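Local coordinates for protein telomerase reverse transcriptase (Candida tropicalis MYA-3404, PDB 6ZD1) that probably extends chromosome ends as a reverse transcriptase, copying a template within the telomerase RNA into repeated telomeric DNA, at residues L254-N259 and A264-E269; V539-N542 and G546-N549; S573-K578 and F624-T629. One frame throughout, in Å; residues are numbered along the deposited sequence.

Contact 1: residues L254-N259 and A264-E269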
ATOM      1  N   LEU A 254      24.237  11.116   2.635  1.00 86.08           N
ATOM      2  CA  LEU A 254      24.993  10.113   3.375  1.00 94.53           C
ATOM      3  C   LEU A 254      25.708  10.738   4.566  1.00 95.70           C
ATOM      4  O   LEU A 254      25.759  10.142   5.649  1.00 96.94           O
ATOM      5  CB  LEU A 254      25.986   9.408   2.449  1.00 86.45           C
ATOM      6  CG  LEU A 254      26.798   8.275   3.086  1.00 97.76           C
ATOM      7  CD1 LEU A 254      25.884   7.184   3.627  1.00 90.75           C
ATOM      8  CD2 LEU A 254      27.803   7.699   2.099  1.00103.09           C
ATOM      9  N   TYR A 255      26.249  11.949   4.391  1.00 89.67           N
ATOM     10  CA  TYR A 255      26.912  12.641   5.493  1.00 93.78           C
ATOM     11  C   TYR A 255      25.956  12.857   6.660  1.00106.73           C
ATOM     12  O   TYR A 255      26.300  12.598   7.818  1.00105.52           O
ATOM     13  CB  TYR A 255      27.471  13.980   5.006  1.00 97.70           C
ATOM     14  CG  TYR A 255      28.253  14.745   6.054  1.00111.43           C
ATOM     15  CD1 TYR A 255      28.307  16.134   6.027  1.00110.07           C
ATOM     16  CD2 TYR A 255      28.949  14.081   7.058  1.00115.31           C
ATOM     17  CE1 TYR A 255      29.022  16.839   6.978  1.00118.57           C
ATOM     18  CE2 TYR A 255      29.666  14.778   8.011  1.00 99.90           C
ATOM     19  CZ  TYR A 255      29.700  16.156   7.967  1.00121.66           C
ATOM     20  OH  TYR A 255      30.414  16.856   8.914  1.00136.10           O
ATOM     21  N   SER A 256      24.743  13.335   6.367  1.00 97.36           N
ATOM     22  CA  SER A 256      23.752  13.545   7.416  1.00 88.29           C
ATOM     23  C   SER A 256      23.292  12.228   8.025  1.00 99.74           C
ATOM     24  O   SER A 256      22.969  12.176   9.218  1.00107.31           O
ATOM     25  CB  SER A 256      22.557  14.316   6.857  1.00 94.52           C
ATOM     26  OG  SER A 256      21.552  14.489   7.838  1.00 96.33           O
ATOM     27  N   PHE A 257      23.246  11.162   7.224  1.00101.49           N
ATOM     28  CA  PHE A 257      22.819   9.868   7.741  1.00 97.08           C
ATOM     29  C   PHE A 257      23.863   9.273   8.680  1.00101.29           C
ATOM     30  O   PHE A 257      23.516   8.684   9.711  1.00 92.85           O
ATOM     31  CB  PHE A 257      22.530   8.915   6.584  1.00 89.88           C
ATOM     32  CG  PHE A 257      22.128   7.544   7.028  1.00 93.72           C
ATOM     33  CD1 PHE A 257      20.851   7.305   7.505  1.00 86.56           C
ATOM     34  CD2 PHE A 257      23.027   6.493   6.973  1.00 98.42           C
ATOM     35  CE1 PHE A 257      20.477   6.045   7.919  1.00 94.64           C
ATOM     36  CE2 PHE A 257      22.659   5.231   7.384  1.00 91.00           C
ATOM     37  CZ  PHE A 257      21.384   5.005   7.857  1.00 98.02           C
ATOM     38  N   ASN A 258      25.147   9.401   8.330  1.00 97.69           N
ATOM     39  CA  ASN A 258      26.204   8.895   9.200  1.00100.79           C
ATOM     40  C   ASN A 258      26.322   9.712  10.481  1.00112.50           C
ATOM     41  O   ASN A 258      26.654   9.158  11.536  1.00110.54           O
ATOM     42  CB  ASN A 258      27.541   8.884   8.455  1.00104.02           C
ATOM     43  CG  ASN A 258      27.614   7.794   7.403  1.00101.22           C
ATOM     44  OD1 ASN A 258      26.987   6.742   7.539  1.00 99.40           O
ATOM     45  ND2 ASN A 258      28.386   8.038   6.348  1.00 87.42           N
ATOM     46  N   ASN A 259      26.061  11.017  10.414  1.00113.81           N
ATOM     47  CA  ASN A 259      26.106  11.886  11.591  1.00 97.81           C
ATOM     48  C   ASN A 259      24.701  11.952  12.176  1.00102.40           C
ATOM     49  O   ASN A 259      23.916  12.850  11.870  1.00107.22           O
ATOM     50  CB  ASN A 259      26.628  13.270  11.228  1.00 89.27           C
ATOM     51  CG  ASN A 259      28.063  13.246  10.726  1.00112.91           C
ATOM     52  OD1 ASN A 259      28.491  12.290  10.076  1.00114.84           O
ATOM     53  ND2 ASN A 259      28.814  14.299  11.031  1.00100.02           N
ATOM     54  N   ALA A 264      19.844  19.306  13.358  1.00 85.41           N
ATOM     55  CA  ALA A 264      19.509  20.474  12.552  1.00 91.80           C
ATOM     56  C   ALA A 264      19.773  20.216  11.074  1.00 90.44           C
ATOM     57  O   ALA A 264      18.958  20.582  10.219  1.00 92.13           O
ATOM     58  CB  ALA A 264      20.300  21.689  13.036  1.00 82.07           C
ATOM     59  N   LEU A 265      20.897  19.567  10.754  1.00 84.67           N
ATOM     60  CA  LEU A 265      21.198  19.253   9.360  1.00 84.87           C
ATOM     61  C   LEU A 265      20.184  18.272   8.782  1.00 86.18           C
ATOM     62  O   LEU A 265      19.766  18.411   7.626  1.00 85.24           O
ATOM     63  CB  LEU A 265      22.616  18.695   9.238  1.00 77.71           C
ATOM     64  CG  LEU A 265      23.091  18.360   7.823  1.00 83.90           C
ATOM     65  CD1 LEU A 265      23.140  19.611   6.956  1.00 77.56           C
ATOM     66  CD2 LEU A 265      24.446  17.675   7.856  1.00 91.25           C
ATOM     67  N   LYS A 266      19.785  17.268   9.569  1.00 79.95           N
ATOM     68  CA  LYS A 266      18.779  16.318   9.106  1.00 75.68           C
ATOM     69  C   LYS A 266      17.448  17.012   8.853  1.00 85.96           C
ATOM     70  O   LYS A 266      16.723  16.663   7.913  1.00 84.65           O
ATOM     71  CB  LYS A 266      18.610  15.186  10.121  1.00 71.68           C
ATOM     72  CG  LYS A 266      17.590  14.137   9.706  1.00 71.60           C
ATOM     73  CD  LYS A 266      17.525  12.985  10.695  1.00 78.53           C
ATOM     74  CE  LYS A 266      16.487  11.959  10.263  1.00 95.68           C
ATOM     75  NZ  LYS A 266      16.445  10.774  11.163  1.00104.38           N
ATOM     76  N   GLN A 267      17.105  17.995   9.687  1.00 90.07           N
ATOM     77  CA  GLN A 267      15.889  18.763   9.452  1.00 88.27           C
ATOM     78  C   GLN A 267      16.020  19.628   8.204  1.00 87.77           C
ATOM     79  O   GLN A 267      15.065  19.752   7.427  1.00 87.78           O
ATOM     80  CB  GLN A 267      15.578  19.622  10.675  1.00 84.60           C
ATOM     81  CG  GLN A 267      14.332  20.461  10.544  1.00 87.01           C
ATOM     82  CD  GLN A 267      14.300  21.589  11.550  1.00 97.62           C
ATOM     83  OE1 GLN A 267      15.341  22.024  12.048  1.00 90.42           O
ATOM     84  NE2 GLN A 267      13.102  22.070  11.860  1.00 96.28           N
ATOM     85  N   LYS A 268      17.199  20.219   7.989  1.00 84.31           N
ATOM     86  CA  LYS A 268      17.420  21.045   6.805  1.00 85.20           C
ATOM     87  C   LYS A 268      17.293  20.217   5.533  1.00 85.12           C
ATOM     88  O   LYS A 268      16.605  20.613   4.586  1.00 86.48           O
ATOM     89  CB  LYS A 268      18.798  21.711   6.881  1.00 84.57           C
ATOM     90  CG  LYS A 268      18.998  22.904   5.936  1.00 85.77           C
ATOM     91  CD  LYS A 268      19.409  22.490   4.526  1.00 85.66           C
ATOM     92  CE  LYS A 268      19.476  23.692   3.593  1.00 87.06           C
ATOM     93  NZ  LYS A 268      19.732  23.294   2.180  1.00 91.10           N
ATOM     94  N   GLU A 269      17.957  19.061   5.492  1.00 85.08           N
ATOM     95  CA  GLU A 269      17.892  18.231   4.298  1.00 92.46           C
ATOM     96  C   GLU A 269      16.539  17.553   4.146  1.00 82.11           C
ATOM     97  O   GLU A 269      16.155  17.215   3.021  1.00 81.64           O
ATOM     98  CB  GLU A 269      19.008  17.187   4.325  1.00 91.08           C
ATOM     99  CG  GLU A 269      20.398  17.798   4.315  1.00 86.87           C
ATOM    100  CD  GLU A 269      21.489  16.765   4.132  1.00 89.70           C
ATOM    101  OE1 GLU A 269      22.638  17.163   3.847  1.00 88.14           O
ATOM    102  OE2 GLU A 269      21.194  15.559   4.270  1.00 98.04           O
TER
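Helix 254-258 and the first turns of the helix holding 264-269 pack side by side in roughly antiparallel sense, their short axes 9.5 Å apart at 142°, with Ser-256 facing Lys-266 at the closest backbone approach. Ser-256 is the buried centre, and three residues of the longer helix border it. Its hydroxyl stands anti to the backbone N (chi1 178°), which drives OG towards the partner backbone, where it rests 3.6 Å from Lys-266 CA. Leu-265 covers one side of the serine with a single methyl, CD2, 4.0 Å from Ser-256 CB. Glu-269 reaches in extended, and its OE2 lies 3.2 Å from Ser-256 CB, a tight non-bonded approach. The polar ends look to the chain just before the short helix: Ser-256 OG is hydrogen-bonded to Gln-252 OE1, and Glu-269 OE2 to the backbone N of Ser-253. The carboxylate thus sits by the N terminus of helix 254-258, where the helix dipole would probably favour its negative charge. Of the Lys-266 side chain CB comes near, 3.8 Å from Ser-256 OG, and the extended chain leads away. Two helices so joined by a short loop form a helical hairpin. The far side of the short helix rests on strand 443-446, with Leu-254 and Phe-257 packing on Leu-445 and Phe-257 also meeting Tyr-453; the hairpin so joins helix 263-298 to the middle strand of the five-stranded sheet.

Contact 2: residues V539-N542 and G546-N549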
ATOM      1  N   VAL A 539       0.449 -20.087 -19.641  1.00 63.10           N
ATOM      2  CA  VAL A 539      -0.725 -20.952 -19.664  1.00 70.82           C
ATOM      3  C   VAL A 539      -1.516 -20.672 -20.936  1.00 69.90           C
ATOM      4  O   VAL A 539      -1.746 -19.509 -21.286  1.00 64.52           O
ATOM      5  CB  VAL A 539      -1.605 -20.750 -18.414  1.00 79.96           C
ATOM      6  CG1 VAL A 539      -2.864 -21.598 -18.496  1.00 69.72           C
ATOM      7  CG2 VAL A 539      -0.818 -21.096 -17.160  1.00 66.41           C
ATOM      8  N   GLU A 540      -1.943 -21.734 -21.616  1.00 78.99           N
ATOM      9  CA  GLU A 540      -2.677 -21.606 -22.867  1.00 75.94           C
ATOM     10  C   GLU A 540      -3.849 -22.572 -22.867  1.00 67.52           C
ATOM     11  O   GLU A 540      -3.672 -23.765 -22.604  1.00 71.72           O
ATOM     12  CB  GLU A 540      -1.770 -21.886 -24.074  1.00 68.13           C
ATOM     13  CG  GLU A 540      -2.437 -21.657 -25.423  1.00 75.10           C
ATOM     14  CD  GLU A 540      -1.639 -22.234 -26.577  1.00 91.41           C
ATOM     15  OE1 GLU A 540      -2.259 -22.664 -27.575  1.00 98.88           O
ATOM     16  OE2 GLU A 540      -0.392 -22.264 -26.483  1.00 75.93           O
ATOM     17  N   ILE A 541      -5.043 -22.056 -23.161  1.00 69.19           N
ATOM     18  CA  ILE A 541      -6.225 -22.883 -23.362  1.00 78.08           C
ATOM     19  C   ILE A 541      -6.956 -22.380 -24.599  1.00 77.40           C
ATOM     20  O   ILE A 541      -6.801 -21.230 -25.017  1.00 80.07           O
ATOM     21  CB  ILE A 541      -7.174 -22.899 -22.139  1.00 71.40           C
ATOM     22  CG1 ILE A 541      -7.660 -21.493 -21.797  1.00 71.28           C
ATOM     23  CG2 ILE A 541      -6.491 -23.536 -20.938  1.00 72.67           C
ATOM     24  CD1 ILE A 541      -8.640 -21.476 -20.650  1.00 89.05           C
ATOM     25  N   ASN A 542      -7.732 -23.276 -25.209  1.00 85.40           N
ATOM     26  CA  ASN A 542      -8.472 -22.960 -26.424  1.00 79.50           C
ATOM     27  C   ASN A 542      -9.937 -23.370 -26.397  1.00 88.38           C
ATOM     28  O   ASN A 542     -10.716 -22.835 -27.194  1.00 83.80           O
ATOM     29  CB  ASN A 542      -7.800 -23.608 -27.645  1.00 86.46           C
ATOM     30  CG  ASN A 542      -7.625 -25.108 -27.498  1.00100.20           C
ATOM     31  OD1 ASN A 542      -8.392 -25.779 -26.806  1.00100.83           O
ATOM     32  ND2 ASN A 542      -6.606 -25.644 -28.158  1.00104.88           N
ATOM     33  N   GLY A 546     -11.105 -30.143 -26.094  1.00113.83           N
ATOM     34  CA  GLY A 546      -9.934 -30.963 -25.862  1.00112.82           C
ATOM     35  C   GLY A 546      -9.029 -30.386 -24.795  1.00121.96           C
ATOM     36  O   GLY A 546      -8.172 -31.090 -24.250  1.00125.35           O
ATOM     37  N   SER A 547      -9.202 -29.105 -24.492  1.00100.54           N
ATOM     38  CA  SER A 547      -8.444 -28.442 -23.441  1.00112.54           C
ATOM     39  C   SER A 547      -9.391 -27.954 -22.347  1.00107.46           C
ATOM     40  O   SER A 547     -10.615 -28.078 -22.444  1.00100.39           O
ATOM     41  CB  SER A 547      -7.623 -27.280 -24.009  1.00109.11           C
ATOM     42  OG  SER A 547      -6.945 -26.584 -22.976  1.00 95.21           O
ATOM     43  N   SER A 548      -8.796 -27.391 -21.297  1.00113.53           N
ATOM     44  CA  SER A 548      -9.558 -26.753 -20.238  1.00110.73           C
ATOM     45  C   SER A 548     -10.206 -25.473 -20.760  1.00103.16           C
ATOM     46  O   SER A 548      -9.817 -24.926 -21.796  1.00104.50           O
ATOM     47  CB  SER A 548      -8.654 -26.444 -19.041  1.00100.13           C
ATOM     48  OG  SER A 548      -9.396 -25.907 -17.958  1.00101.41           O
ATOM     49  N   ASN A 549     -11.217 -24.997 -20.034  1.00 89.69           N
ATOM     50  CA  ASN A 549     -11.936 -23.801 -20.444  1.00 90.39           C
ATOM     51  C   ASN A 549     -11.926 -22.689 -19.408  1.00 88.83           C
ATOM     52  O   ASN A 549     -12.487 -21.620 -19.671  1.00 84.21           O
ATOM     53  CB  ASN A 549     -13.383 -24.154 -20.801  1.00 83.60           C
ATOM     54  CG  ASN A 549     -13.512 -24.698 -22.204  1.00111.64           C
ATOM     55  OD1 ASN A 549     -13.772 -23.951 -23.147  1.00116.59           O
ATOM     56  ND2 ASN A 549     -13.315 -26.003 -22.356  1.00115.51           N
TER
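Ile-541 and the backbone of Ser-548 carry this contact, in which the end of strand 539-541 folds against the loop that follows it. CG1 of Ile-541 lies between the backbone N and the carbonyl carbon (chi1 59°), which turns the two branches to different residues of the loop. The CG1 arm extends onward (chi2 177°) and lays Ile-541 CD1 3.7 Å from Asn-549 C. The other branch, CG2, faces the serines, 3.7 Å from Ser-547 OG and 4.1 Å from Ser-548 CB. Between the branches comes Ser-548 O, 3.3 Å from Ile-541 CB and also near CG2 and CD1, so a backbone oxygen is set among aliphatic carbons. Ser-547 contributes through both of its side-chain atoms. Its OG, anti to the backbone N, borders the isoleucine, whereas CB meets the amide of Asn-542, with Asn-542 OD1 3.3 Å away. With CG of Asn-542 between the backbone N and the carbonyl carbon (chi1 55°), that oxygen is also placed to accept a hydrogen bond from Glu-544 N, an Asx turn that ties the side chain to the reversal just after the strand. The two segments meet by van der Waals contact. Strand 539-541 is an outermost strand of the four-stranded antiparallel palm sheet, bonded through Val-539 and Ile-541 to Lys-337 and Met-335 of strand 334-339. Asn-549 pairs with Cys-560, and Met-551 of strand 550-553 packs on Ile-541, where the palm meets the 550-559 hairpin, consistent with the primer grip (motif E) of reverse transcriptases.

Contact 3: residues S573-K578 and F624-T629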
ATOM      1  N   SER A 573     -11.351 -11.722   2.743  1.00100.17           N
ATOM      2  CA  SER A 573     -12.348 -12.748   3.005  1.00108.25           C
ATOM      3  C   SER A 573     -13.541 -12.160   3.762  1.00114.12           C
ATOM      4  O   SER A 573     -13.658 -10.945   3.943  1.00114.20           O
ATOM      5  CB  SER A 573     -11.717 -13.910   3.767  1.00111.61           C
ATOM      6  OG  SER A 573     -12.645 -14.973   3.919  1.00130.13           O
ATOM      7  N   ARG A 574     -14.438 -13.045   4.211  1.00 98.03           N
ATOM      8  CA  ARG A 574     -15.712 -12.762   4.866  1.00119.17           C
ATOM      9  C   ARG A 574     -15.594 -11.651   5.905  1.00122.42           C
ATOM     10  O   ARG A 574     -14.761 -11.732   6.817  1.00124.05           O
ATOM     11  CB  ARG A 574     -16.257 -14.042   5.513  1.00 98.88           C
ATOM     12  CG  ARG A 574     -17.505 -13.857   6.369  1.00 94.00           C
ATOM     13  CD  ARG A 574     -17.977 -15.194   6.938  1.00104.93           C
ATOM     14  NE  ARG A 574     -18.964 -15.035   8.006  1.00102.12           N
ATOM     15  CZ  ARG A 574     -19.570 -16.048   8.623  1.00123.14           C
ATOM     16  NH1 ARG A 574     -19.298 -17.300   8.279  1.00118.68           N
ATOM     17  NH2 ARG A 574     -20.453 -15.809   9.585  1.00107.71           N
ATOM     18  N   PRO A 575     -16.391 -10.583   5.782  1.00110.28           N
ATOM     19  CA  PRO A 575     -16.375  -9.521   6.800  1.00 94.19           C
ATOM     20  C   PRO A 575     -17.081  -9.883   8.103  1.00107.37           C
ATOM     21  O   PRO A 575     -17.091  -9.053   9.019  1.00120.10           O
ATOM     22  CB  PRO A 575     -17.087  -8.353   6.095  1.00 92.92           C
ATOM     23  CG  PRO A 575     -17.059  -8.696   4.628  1.00101.58           C
ATOM     24  CD  PRO A 575     -17.137 -10.184   4.578  1.00110.95           C
ATOM     25  N   THR A 576     -17.666 -11.081   8.218  1.00113.85           N
ATOM     26  CA  THR A 576     -18.190 -11.621   9.483  1.00114.29           C
ATOM     27  C   THR A 576     -19.239 -10.699  10.117  1.00124.30           C
ATOM     28  O   THR A 576     -19.053 -10.152  11.207  1.00120.79           O
ATOM     29  CB  THR A 576     -17.055 -11.924  10.472  1.00117.23           C
ATOM     30  OG1 THR A 576     -16.435 -10.703  10.896  1.00128.00           O
ATOM     31  CG2 THR A 576     -16.012 -12.826   9.826  1.00118.52           C
ATOM     32  N   CYS A 577     -20.356 -10.533   9.408  1.00133.52           N
ATOM     33  CA  CYS A 577     -21.408  -9.590   9.797  1.00105.58           C
ATOM     34  C   CYS A 577     -22.590 -10.344  10.408  1.00112.03           C
ATOM     35  O   CYS A 577     -23.519 -10.753   9.709  1.00125.35           O
ATOM     36  CB  CYS A 577     -21.840  -8.767   8.588  1.00117.10           C
ATOM     37  SG  CYS A 577     -22.131  -9.739   7.078  1.00151.04           S
ATOM     38  N   LYS A 578     -22.557 -10.519  11.734  1.00117.31           N
ATOM     39  CA  LYS A 578     -23.702 -11.051  12.479  1.00109.16           C
ATOM     40  C   LYS A 578     -23.633 -10.487  13.897  1.00128.82           C
ATOM     41  O   LYS A 578     -22.879 -10.999  14.730  1.00132.20           O
ATOM     42  CB  LYS A 578     -23.703 -12.575  12.485  1.00109.74           C
ATOM     43  CG  LYS A 578     -24.986 -13.186  13.037  1.00123.20           C
ATOM     44  CD  LYS A 578     -24.762 -14.600  13.555  1.00127.38           C
ATOM     45  CE  LYS A 578     -23.902 -14.596  14.812  1.00129.63           C
ATOM     46  NZ  LYS A 578     -24.550 -13.855  15.932  1.00142.89           N
ATOM     47  N   PHE A 624     -19.372  -2.533   2.573  1.00 64.91           N
ATOM     48  CA  PHE A 624     -20.785  -2.185   2.494  1.00 55.94           C
ATOM     49  C   PHE A 624     -21.659  -3.389   2.181  1.00 69.32           C
ATOM     50  O   PHE A 624     -22.829  -3.419   2.584  1.00 63.47           O
ATOM     51  CB  PHE A 624     -21.000  -1.084   1.462  1.00 54.00           C
ATOM     52  CG  PHE A 624     -20.498   0.250   1.911  1.00 67.72           C
ATOM     53  CD1 PHE A 624     -21.262   1.039   2.750  1.00 78.71           C
ATOM     54  CD2 PHE A 624     -19.254   0.705   1.519  1.00 68.03           C
ATOM     55  CE1 PHE A 624     -20.799   2.265   3.178  1.00 83.10           C
ATOM     56  CE2 PHE A 624     -18.786   1.932   1.943  1.00 71.16           C
ATOM     57  CZ  PHE A 624     -19.557   2.713   2.774  1.00 61.14           C
ATOM     58  N   GLU A 625     -21.114  -4.395   1.489  1.00 60.69           N
ATOM     59  CA  GLU A 625     -21.869  -5.629   1.301  1.00 60.45           C
ATOM     60  C   GLU A 625     -22.202  -6.275   2.638  1.00 61.48           C
ATOM     61  O   GLU A 625     -23.262  -6.895   2.782  1.00 67.24           O
ATOM     62  CB  GLU A 625     -21.087  -6.603   0.416  1.00 68.80           C
ATOM     63  CG  GLU A 625     -21.190  -6.324  -1.081  1.00 68.97           C
ATOM     64  CD  GLU A 625     -20.100  -7.018  -1.886  1.00 89.83           C
ATOM     65  OE1 GLU A 625     -19.555  -8.039  -1.410  1.00 91.40           O
ATOM     66  OE2 GLU A 625     -19.783  -6.534  -2.994  1.00 96.03           O
ATOM     67  N   ALA A 626     -21.330  -6.117   3.638  1.00 57.56           N
ATOM     68  CA  ALA A 626     -21.651  -6.636   4.962  1.00 60.24           C
ATOM     69  C   ALA A 626     -22.797  -5.853   5.589  1.00 59.00           C
ATOM     70  O   ALA A 626     -23.677  -6.437   6.229  1.00 66.09           O
ATOM     71  CB  ALA A 626     -20.414  -6.592   5.858  1.00 55.51           C
ATOM     72  N   ILE A 627     -22.822  -4.534   5.381  1.00 60.45           N
ATOM     73  CA  ILE A 627     -23.903  -3.713   5.924  1.00 59.56           C
ATOM     74  C   ILE A 627     -25.229  -4.100   5.282  1.00 70.61           C
ATOM     75  O   ILE A 627     -26.243  -4.286   5.967  1.00 68.60           O
ATOM     76  CB  ILE A 627     -23.594  -2.218   5.724  1.00 51.80           C
ATOM     77  CG1 ILE A 627     -22.362  -1.807   6.526  1.00 56.82           C
ATOM     78  CG2 ILE A 627     -24.788  -1.364   6.115  1.00 58.20           C
ATOM     79  CD1 ILE A 627     -21.905  -0.387   6.242  1.00 67.79           C
ATOM     80  N   GLN A 628     -25.236  -4.240   3.953  1.00 61.88           N
ATOM     81  CA  GLN A 628     -26.469  -4.577   3.250  1.00 70.19           C
ATOM     82  C   GLN A 628     -26.970  -5.959   3.651  1.00 68.35           C
ATOM     83  O   GLN A 628     -28.180  -6.167   3.800  1.00 70.09           O
ATOM     84  CB  GLN A 628     -26.251  -4.502   1.738  1.00 63.10           C
ATOM     85  CG  GLN A 628     -27.489  -4.830   0.909  1.00 71.94           C
ATOM     86  CD  GLN A 628     -27.223  -4.809  -0.588  1.00 76.93           C
ATOM     87  OE1 GLN A 628     -26.093  -4.591  -1.031  1.00 73.41           O
ATOM     88  NE2 GLN A 628     -28.268  -5.038  -1.377  1.00 69.45           N
ATOM     89  N   THR A 629     -26.055  -6.914   3.837  1.00 64.32           N
ATOM     90  CA  THR A 629     -26.471  -8.289   4.108  1.00 69.43           C
ATOM     91  C   THR A 629     -27.212  -8.402   5.437  1.00 66.75           C
ATOM     92  O   THR A 629     -28.216  -9.118   5.537  1.00 69.66           O
ATOM     93  CB  THR A 629     -25.256  -9.221   4.095  1.00 75.55           C
ATOM     94  OG1 THR A 629     -24.668  -9.229   2.789  1.00 87.00           O
ATOM     95  CG2 THR A 629     -25.661 -10.641   4.466  1.00 72.10           C
TER
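Glu-625 O is gripped twice by Thr-629, the residue whose CB lies 4.4 Å from Cys-577 SG. The routine helical bond comes from Thr-629 N, and the second, of 2.7 Å, from Thr-629 OG1, the two donors reaching the oxygen from opposite faces of its plane. With OG1 beside its own backbone N (chi1 -63°), the threonine folds its hydroxyl back onto the preceding turn. One residue along, Ser-630 OG is likewise hydrogen-bonded to Ala-626 O. Both hydroxyls are thus bonded within the helix, and contact with the loop 573-578 is made mainly by carbon and the cysteine sulfur. At the middle of the contact stands Ala-626, its methyl touched by two loop side chains that approach at roughly a right angle to each other. Pro-575 CB lies 3.8 Å from Ala-626 CB, with the proline CG a little farther off, and Cys-577 CB comes equally close to the same methyl. Thr-576 separates the two and points away from the helix; its backbone takes a left-handed helical conformation (phi 57°, psi 64°), which helps bring its two neighbours to the same side. The hydroxyl of Thr-576 turns back to Pro-575 O, OG1 to O 2.6 Å, but arrives well above the carbonyl plane. Cys-577 SG, placed between its backbone N and carbonyl carbon, extends past the alanine to lie 3.7 Å from Ala-626 O, a van der Waals approach. Helix 582-596 covers the contact, with Leu-589 against both Pro-575 and Ala-626 and Leu-585 against Cys-577. Farther round helix 609-637, Phe-624 and Ile-627 pack on Phe-645 of helix 642-664, and Ile-627 also reaches Leu-589, so the loop borders a helical bundle consistent with the thumb, the C-terminal extension of telomerase.

From the N terminus the three contacts follow in series, neither nested nor crossed. Contact 1 closes a four-residue loop and turns the chain from the five-stranded sheet, probably part of the fingers, into helix 263-298. Far along the same reverse transcriptase range, contact 2 closes a three-residue loop where the palm sheet gives way to the next hairpin; the centres of contacts 1 and 2 are 58 Å apart, on opposite sides of the chain's centre. Contact 3 spans 45 residues, mostly helical, and brings the loop entering the C-terminal bundle back against helix 609-637. Its centre is 36 Å from that of contact 2, and none of the three touches another.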